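Local coordinates for putative Nitroreductase (Anabaena variabilis ATCC 29413, PDB 3EO7), which binds flavin mononucleotide and probably works as an FMN-dependent oxidoreductase of the nitroreductase family, at residues 104-109 against 175-180. Numbering follows the deposited sequence.
Sequences GGLYPA and WRYEDR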
loop_
_atom_site.group_PDB
_atom_site.type_symbol
_atom_site.label_atom_id
_atom_site.label_comp_id
_atom_site.label_asym_id
_atom_site.label_seq_id
_atom_site.Cartn_x
_atom_site.Cartn_y
_atom_site.Cartn_z
ATOM N N GLY A 104 7.403 -2.346 -11.158
ATOM C CA GLY A 104 7.548 -2.278 -12.598
ATOM C C GLY A 104 7.032 -1.021 -13.264
ATOM O O GLY A 104 7.034 -0.938 -14.524
ATOM N N GLY A 105 6.575 -0.038 -12.487
ATOM C CA GLY A 105 5.956 1.154 -13.063
ATOM C C GLY A 105 4.733 0.757 -13.889
ATOM O O GLY A 105 4.497 1.300 -14.954
ATOM N N LEU A 106 3.933 -0.155 -13.366
ATOM C CA LEU A 106 2.794 -0.742 -14.092
ATOM C C LEU A 106 1.406 -0.197 -13.723
ATOM O O LEU A 106 0.463 -0.294 -14.513
ATOM C CB LEU A 106 2.854 -2.273 -13.958
ATOM C CG LEU A 106 4.118 -2.891 -14.583
ATOM C CD1 LEU A 106 4.201 -4.390 -14.259
ATOM C CD2 LEU A 106 4.235 -2.594 -16.074
ATOM N N TYR A 107 1.275 0.360 -12.524
ATOM C CA TYR A 107 0.057 1.043 -12.079
ATOM C C TYR A 107 -1.242 0.255 -12.195
ATOM O O TYR A 107 -2.204 0.715 -12.822
ATOM C CB TYR A 107 -0.074 2.444 -12.749
ATOM C CG TYR A 107 1.207 3.166 -12.563
ATOM C CD1 TYR A 107 1.590 3.606 -11.302
ATOM C CD2 TYR A 107 2.110 3.309 -13.614
ATOM C CE1 TYR A 107 2.832 4.223 -11.095
ATOM C CE2 TYR A 107 3.339 3.912 -13.410
ATOM C CZ TYR A 107 3.703 4.360 -12.150
ATOM O OH TYR A 107 4.955 4.913 -11.954
ATOM N N PRO A 108 -1.298 -0.906 -11.530
ATOM C CA PRO A 108 -2.526 -1.710 -11.524
ATOM C C PRO A 108 -3.726 -1.003 -10.868
ATOM O O PRO A 108 -4.871 -1.254 -11.251
ATOM C CB PRO A 108 -2.121 -2.971 -10.720
ATOM C CG PRO A 108 -1.014 -2.475 -9.809
ATOM C CD PRO A 108 -0.244 -1.515 -10.698
ATOM N N ALA A 109 -3.480 -0.100 -9.923
ATOM C CA ALA A 109 -4.583 0.542 -9.201
ATOM C C ALA A 109 -5.328 1.591 -10.013
ATOM O O ALA A 109 -4.723 2.323 -10.814
ATOM C CB ALA A 109 -4.083 1.157 -7.860
ATOM N N TRP A 175 0.944 -8.656 -16.959
ATOM C CA TRP A 175 1.672 -8.548 -18.228
ATOM C C TRP A 175 3.149 -8.798 -17.957
ATOM O O TRP A 175 3.805 -9.489 -18.732
ATOM C CB TRP A 175 1.403 -7.186 -18.880
ATOM C CG TRP A 175 2.338 -6.903 -20.027
ATOM C CD1 TRP A 175 2.249 -7.384 -21.275
ATOM C CD2 TRP A 175 3.531 -6.119 -19.973
ATOM N NE1 TRP A 175 3.318 -6.940 -22.040
ATOM C CE2 TRP A 175 4.116 -6.155 -21.254
ATOM C CE3 TRP A 175 4.149 -5.373 -18.976
ATOM C CZ2 TRP A 175 5.278 -5.465 -21.556
ATOM C CZ3 TRP A 175 5.312 -4.689 -19.273
ATOM C CH2 TRP A 175 5.861 -4.732 -20.542
ATOM N N ARG A 176 3.659 -8.278 -16.839
ATOM C CA ARG A 176 5.041 -8.521 -16.470
ATOM C C ARG A 176 5.258 -9.680 -15.505
ATOM O O ARG A 176 6.143 -10.515 -15.722
ATOM C CB ARG A 176 5.663 -7.273 -15.846
ATOM C CG ARG A 176 7.109 -7.555 -15.370
ATOM C CD ARG A 176 7.858 -6.314 -15.069
ATOM N NE ARG A 176 9.130 -6.659 -14.422
ATOM C CZ ARG A 176 10.104 -5.789 -14.160
ATOM N NH1 ARG A 176 10.005 -4.513 -14.536
ATOM N NH2 ARG A 176 11.204 -6.211 -13.528
ATOM N N TYR A 177 4.464 -9.733 -14.441
ATOM C CA TYR A 177 4.713 -10.661 -13.318
ATOM C C TYR A 177 3.919 -11.963 -13.343
ATOM O O TYR A 177 4.116 -12.843 -12.494
ATOM C CB TYR A 177 4.455 -9.930 -12.002
ATOM C CG TYR A 177 5.390 -8.743 -11.798
ATOM C CD1 TYR A 177 6.736 -8.938 -11.501
ATOM C CD2 TYR A 177 4.920 -7.440 -11.866
ATOM C CE1 TYR A 177 7.590 -7.863 -11.334
ATOM C CE2 TYR A 177 5.769 -6.377 -11.693
ATOM C CZ TYR A 177 7.091 -6.587 -11.421
ATOM O OH TYR A 177 7.896 -5.486 -11.254
ATOM N N GLU A 178 3.059 -12.096 -14.334
ATOM C CA GLU A 178 2.217 -13.276 -14.463
ATOM C C GLU A 178 1.519 -13.526 -13.129
ATOM O O GLU A 178 1.004 -12.565 -12.546
ATOM C CB GLU A 178 3.044 -14.445 -14.975
ATOM C CG GLU A 178 3.635 -14.149 -16.372
ATOM C CD GLU A 178 4.381 -15.345 -16.995
ATOM O OE1 GLU A 178 5.391 -15.787 -16.440
ATOM O OE2 GLU A 178 3.947 -15.800 -18.058
ATOM N N ASP A 179 1.476 -14.763 -12.633
ATOM C CA ASP A 179 0.714 -15.024 -11.401
ATOM C C ASP A 179 1.265 -14.293 -10.172
ATOM O O ASP A 179 0.516 -14.006 -9.239
ATOM C CB ASP A 179 0.610 -16.511 -11.118
ATOM C CG ASP A 179 -0.269 -17.249 -12.111
ATOM O OD1 ASP A 179 -1.261 -16.671 -12.625
ATOM O OD2 ASP A 179 0.083 -18.413 -12.365
ATOM N N ARG A 180 2.568 -13.967 -10.178
ATOM C CA ARG A 180 3.177 -13.232 -9.049
ATOM C C ARG A 180 2.620 -11.825 -8.926
ATOM O O ARG A 180 2.831 -11.149 -7.933
ATOM C CB ARG A 180 4.692 -13.136 -9.222
ATOM C CG ARG A 180 5.406 -14.470 -9.300
ATOM C CD ARG A 180 6.895 -14.299 -9.100
ATOM N NE ARG A 180 7.590 -15.581 -8.938
ATOM C CZ ARG A 180 8.113 -16.308 -9.912
ATOM N NH1 ARG A 180 8.029 -15.930 -11.178
ATOM N NH2 ARG A 180 8.738 -17.444 -9.619
HETATM O O HOH W 1 7.893 -2.981 -16.043
#
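The side chains of Arg-176 and Tyr-177 run alongside each other: Tyr-177 OH lies 3.6 Å above the plane of the Arg-176 guanidinium, over its centre, and Arg-176 CG lies over the centre of one face of the phenol ring. At the guanidinium edge, in plane, Arg-176 NH1 donates to a water oxygen at 3.0 Å, and the same water donates to Gly-104 O at 2.7 Å. Arg-176 reaches this bridge fully extended, with CG anti to the backbone N (chi1 176°). Gly-104 N lies at the edge of the Tyr-177 ring, near its plane, 3.2 Å from Tyr-177 OH, at an angle too poor for a hydrogen bond. The apolar part of the contact belongs to Leu-106, whose two methyls fork over the end of helix 170-177. Its CD1 sits 3.6 Å from both Arg-176 CB and Tyr-177 CE2, and CD2 meets the six-membered part of the Trp-175 indole, whose NE1 is bonded to Asp-32 O. Ser-102 OG, of an FMN-binding residue, accepts the amide N-H of Tyr-107, and the flavin touches Gly-105 and Tyr-107. The fit of this flavin-contacting loop to the helix end therefore rests on shape and one bridging water rather than on direct polar bonding.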